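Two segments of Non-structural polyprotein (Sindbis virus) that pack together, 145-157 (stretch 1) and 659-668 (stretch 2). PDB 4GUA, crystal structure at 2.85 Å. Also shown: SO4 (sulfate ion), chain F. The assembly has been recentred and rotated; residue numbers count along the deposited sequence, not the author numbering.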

# COMPACT_ATOMS: atom_id res chain seq x y z
N LEU A 145 -14.10 -17.28 -1.79
CA LEU A 145 -13.75 -16.42 -0.67
C LEU A 145 -12.49 -15.58 -0.92
O LEU A 145 -12.35 -14.49 -0.37
CB LEU A 145 -13.60 -17.26 0.61
CG LEU A 145 -14.86 -18.04 1.03
CD1 LEU A 145 -14.61 -18.91 2.23
CD2 LEU A 145 -16.01 -17.11 1.33
N VAL A 146 -11.57 -16.07 -1.73
CA VAL A 146 -10.40 -15.27 -2.08
C VAL A 146 -10.33 -15.13 -3.59
O VAL A 146 -10.49 -16.11 -4.33
CB VAL A 146 -9.10 -15.94 -1.58
CG1 VAL A 146 -7.91 -15.03 -1.81
CG2 VAL A 146 -9.20 -16.29 -0.11
N PRO A 147 -10.06 -13.92 -4.08
CA PRO A 147 -9.90 -13.71 -5.52
C PRO A 147 -8.59 -14.32 -5.98
O PRO A 147 -7.56 -14.02 -5.38
CB PRO A 147 -9.88 -12.19 -5.65
CG PRO A 147 -9.28 -11.74 -4.37
CD PRO A 147 -9.77 -12.69 -3.31
N VAL A 148 -8.59 -15.10 -7.05
CA VAL A 148 -7.39 -15.86 -7.40
C VAL A 148 -6.37 -14.99 -8.12
O VAL A 148 -5.19 -15.35 -8.20
CB VAL A 148 -7.74 -17.09 -8.27
CG1 VAL A 148 -8.13 -16.67 -9.68
CG2 VAL A 148 -6.56 -18.04 -8.32
N ASN A 149 -6.80 -13.85 -8.63
CA ASN A 149 -5.94 -13.01 -9.45
C ASN A 149 -5.18 -11.95 -8.67
O ASN A 149 -4.43 -11.17 -9.25
CB ASN A 149 -6.76 -12.32 -10.54
CG ASN A 149 -7.73 -11.30 -9.97
OD1 ASN A 149 -8.46 -11.60 -9.02
ND2 ASN A 149 -7.72 -10.09 -10.52
N ARG A 150 -5.36 -11.93 -7.35
CA ARG A 150 -4.81 -10.86 -6.51
C ARG A 150 -3.57 -11.29 -5.74
O ARG A 150 -3.56 -12.34 -5.10
CB ARG A 150 -5.88 -10.37 -5.53
CG ARG A 150 -5.38 -9.37 -4.50
CD ARG A 150 -6.55 -8.58 -3.89
NE ARG A 150 -6.13 -7.69 -2.81
CZ ARG A 150 -5.60 -6.48 -2.99
NH1 ARG A 150 -5.41 -6.01 -4.22
NH2 ARG A 150 -5.25 -5.75 -1.95
N ASN A 151 -2.53 -10.47 -5.78
CA ASN A 151 -1.42 -10.64 -4.86
C ASN A 151 -1.77 -9.93 -3.57
O ASN A 151 -1.93 -8.72 -3.54
CB ASN A 151 -0.12 -10.09 -5.44
CG ASN A 151 0.55 -11.05 -6.41
OD1 ASN A 151 0.17 -12.23 -6.52
ND2 ASN A 151 1.57 -10.57 -7.11
N LEU A 152 -1.89 -10.69 -2.49
CA LEU A 152 -2.33 -10.15 -1.22
C LEU A 152 -1.20 -9.37 -0.57
O LEU A 152 -0.07 -9.83 -0.55
CB LEU A 152 -2.78 -11.29 -0.30
CG LEU A 152 -3.91 -12.14 -0.89
CD1 LEU A 152 -4.14 -13.38 -0.06
CD2 LEU A 152 -5.19 -11.33 -1.00
N PRO A 153 -1.51 -8.18 -0.05
CA PRO A 153 -0.47 -7.34 0.55
C PRO A 153 0.10 -7.96 1.82
O PRO A 153 1.22 -7.62 2.23
CB PRO A 153 -1.20 -6.04 0.87
CG PRO A 153 -2.64 -6.42 1.00
CD PRO A 153 -2.85 -7.58 0.07
N HIS A 154 -0.65 -8.87 2.45
CA HIS A 154 -0.21 -9.48 3.69
C HIS A 154 -0.90 -10.83 3.90
O HIS A 154 -1.89 -11.14 3.25
CB HIS A 154 -0.48 -8.55 4.88
CG HIS A 154 -1.94 -8.30 5.14
ND1 HIS A 154 -2.77 -9.26 5.69
CD2 HIS A 154 -2.71 -7.21 4.93
CE1 HIS A 154 -3.99 -8.76 5.81
NE2 HIS A 154 -3.98 -7.52 5.35
N ALA A 155 -0.36 -11.62 4.82
CA ALA A 155 -0.89 -12.94 5.14
C ALA A 155 -2.28 -12.87 5.76
O ALA A 155 -2.68 -11.84 6.30
CB ALA A 155 0.06 -13.66 6.08
N LEU A 156 -3.01 -13.98 5.70
CA LEU A 156 -4.30 -14.08 6.36
C LEU A 156 -4.20 -15.19 7.40
O LEU A 156 -3.26 -15.98 7.38
CB LEU A 156 -5.38 -14.45 5.34
CG LEU A 156 -5.47 -13.63 4.07
CD1 LEU A 156 -6.62 -14.13 3.22
CD2 LEU A 156 -5.63 -12.15 4.37
N VAL A 157 -5.15 -15.24 8.33
CA VAL A 157 -5.13 -16.24 9.37
C VAL A 157 -5.82 -17.47 8.80
O VAL A 157 -6.90 -17.35 8.23
CB VAL A 157 -5.86 -15.78 10.64
CG1 VAL A 157 -5.35 -14.42 11.08
CG2 VAL A 157 -7.35 -15.73 10.40
S SO4 F . -5.13 -9.85 -13.09
O1 SO4 F . -3.84 -10.51 -13.26
O2 SO4 F . -5.22 -8.71 -14.00
O3 SO4 F . -6.20 -10.80 -13.40
O4 SO4 F . -5.25 -9.37 -11.71
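Stretch 2 (659-668) PAFVPARKYI

A short two-residue antiparallel pairing can set two segments side by side near a chain terminus while the residues beyond it supply most of their own segment's share of the buried surface, and stretch 2 of this polyprotein is an example. V662 and P663 run antiparallel to N151 and L152, with CA atoms 5.0 Å apart for L152 and V662 and 4.8 Å apart for N151 and P663. L152 N donates to V662 O at 2.9 Å, and V662 N returns the bond to L152 O at 2.8 Å. The chain then enters a 3-10 segment, A664 to K666, starting with a weak hydrogen bond from A664 N to R150 O (3.2 Å).

This segment leads to Y667, which covers the most surface. Its side chain reaches the backbone beyond the strand, where L156 N donates to Y667 OH at 2.9 Å in a nearly straight bond. L156 CB lies over one ring face, 3.9 Å from Y667 CZ, while L152 CD1 approaches Y667 CD2 obliquely at 3.6 Å.

L152 thus serves both parts: its backbone pairs with V662, and its side chain packs against A664 and Y667. A664 fits against the type I turn from P147 to R150, A664 CB lying 3.0 Å from R150 O and 3.1 Å from P147 O. I668 extends the apolar patch, I668 CD1 lying 3.8 Å from V148 CB.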

# COMPACT_ATOMS: atom_id res chain seq x y z
N PRO A 659 6.08 -4.08 -3.74
CA PRO A 659 5.82 -4.42 -2.34
C PRO A 659 5.68 -5.93 -2.17
O PRO A 659 5.10 -6.58 -3.03
CB PRO A 659 4.51 -3.70 -2.05
CG PRO A 659 4.51 -2.53 -2.99
CD PRO A 659 5.19 -3.02 -4.24
N ALA A 660 6.20 -6.47 -1.07
CA ALA A 660 6.13 -7.91 -0.85
C ALA A 660 4.67 -8.34 -0.80
O ALA A 660 3.79 -7.54 -0.47
CB ALA A 660 6.84 -8.30 0.43
N PHE A 661 4.40 -9.60 -1.15
CA PHE A 661 3.03 -10.07 -1.21
C PHE A 661 2.93 -11.56 -0.99
O PHE A 661 3.91 -12.28 -1.08
CB PHE A 661 2.41 -9.76 -2.57
CG PHE A 661 3.13 -10.43 -3.71
CD1 PHE A 661 2.81 -11.73 -4.07
CD2 PHE A 661 4.12 -9.76 -4.41
CE1 PHE A 661 3.46 -12.35 -5.11
CE2 PHE A 661 4.77 -10.38 -5.45
CZ PHE A 661 4.45 -11.68 -5.80
N VAL A 662 1.70 -12.01 -0.74
CA VAL A 662 1.36 -13.43 -0.65
C VAL A 662 0.42 -13.77 -1.80
O VAL A 662 -0.68 -13.22 -1.89
CB VAL A 662 0.65 -13.74 0.68
CG1 VAL A 662 0.43 -15.24 0.85
CG2 VAL A 662 1.43 -13.18 1.84
N PRO A 663 0.83 -14.67 -2.70
CA PRO A 663 -0.07 -15.08 -3.79
C PRO A 663 -1.40 -15.60 -3.24
O PRO A 663 -1.40 -16.45 -2.35
CB PRO A 663 0.69 -16.23 -4.46
CG PRO A 663 2.10 -16.01 -4.11
CD PRO A 663 2.10 -15.42 -2.74
N ALA A 664 -2.51 -15.10 -3.78
CA ALA A 664 -3.82 -15.48 -3.26
C ALA A 664 -4.04 -16.99 -3.38
O ALA A 664 -4.76 -17.59 -2.58
CB ALA A 664 -4.91 -14.73 -3.98
N ARG A 665 -3.40 -17.60 -4.38
CA ARG A 665 -3.58 -19.01 -4.66
C ARG A 665 -3.32 -19.84 -3.41
O ARG A 665 -3.91 -20.91 -3.21
CB ARG A 665 -2.67 -19.44 -5.83
CG ARG A 665 -1.24 -19.76 -5.43
CD ARG A 665 -0.44 -20.33 -6.60
NE ARG A 665 -0.54 -21.79 -6.68
CZ ARG A 665 -0.13 -22.64 -5.74
NH1 ARG A 665 0.42 -22.21 -4.61
NH2 ARG A 665 -0.28 -23.95 -5.94
N LYS A 666 -2.44 -19.34 -2.55
CA LYS A 666 -2.11 -20.02 -1.30
C LYS A 666 -3.34 -20.35 -0.47
O LYS A 666 -3.40 -21.39 0.18
CB LYS A 666 -1.16 -19.17 -0.46
CG LYS A 666 -1.20 -19.55 1.01
CD LYS A 666 0.01 -19.05 1.78
CE LYS A 666 -0.17 -19.27 3.27
NZ LYS A 666 -0.99 -20.48 3.55
N TYR A 667 -4.32 -19.46 -0.48
CA TYR A 667 -5.54 -19.61 0.30
C TYR A 667 -6.66 -20.24 -0.53
O TYR A 667 -7.83 -20.24 -0.14
CB TYR A 667 -5.95 -18.27 0.90
CG TYR A 667 -4.87 -17.71 1.79
CD1 TYR A 667 -4.69 -18.20 3.07
CD2 TYR A 667 -4.01 -16.72 1.34
CE1 TYR A 667 -3.69 -17.71 3.90
CE2 TYR A 667 -3.01 -16.22 2.16
CZ TYR A 667 -2.85 -16.72 3.44
OH TYR A 667 -1.86 -16.22 4.25
N ILE A 668 -6.29 -20.78 -1.69
CA ILE A 668 -7.25 -21.37 -2.60
C ILE A 668 -6.76 -22.74 -3.05
O ILE A 668 -7.36 -23.76 -2.69
CB ILE A 668 -7.45 -20.48 -3.86
CG1 ILE A 668 -7.90 -19.07 -3.48
CG2 ILE A 668 -8.44 -21.10 -4.83
CD1 ILE A 668 -7.69 -18.03 -4.58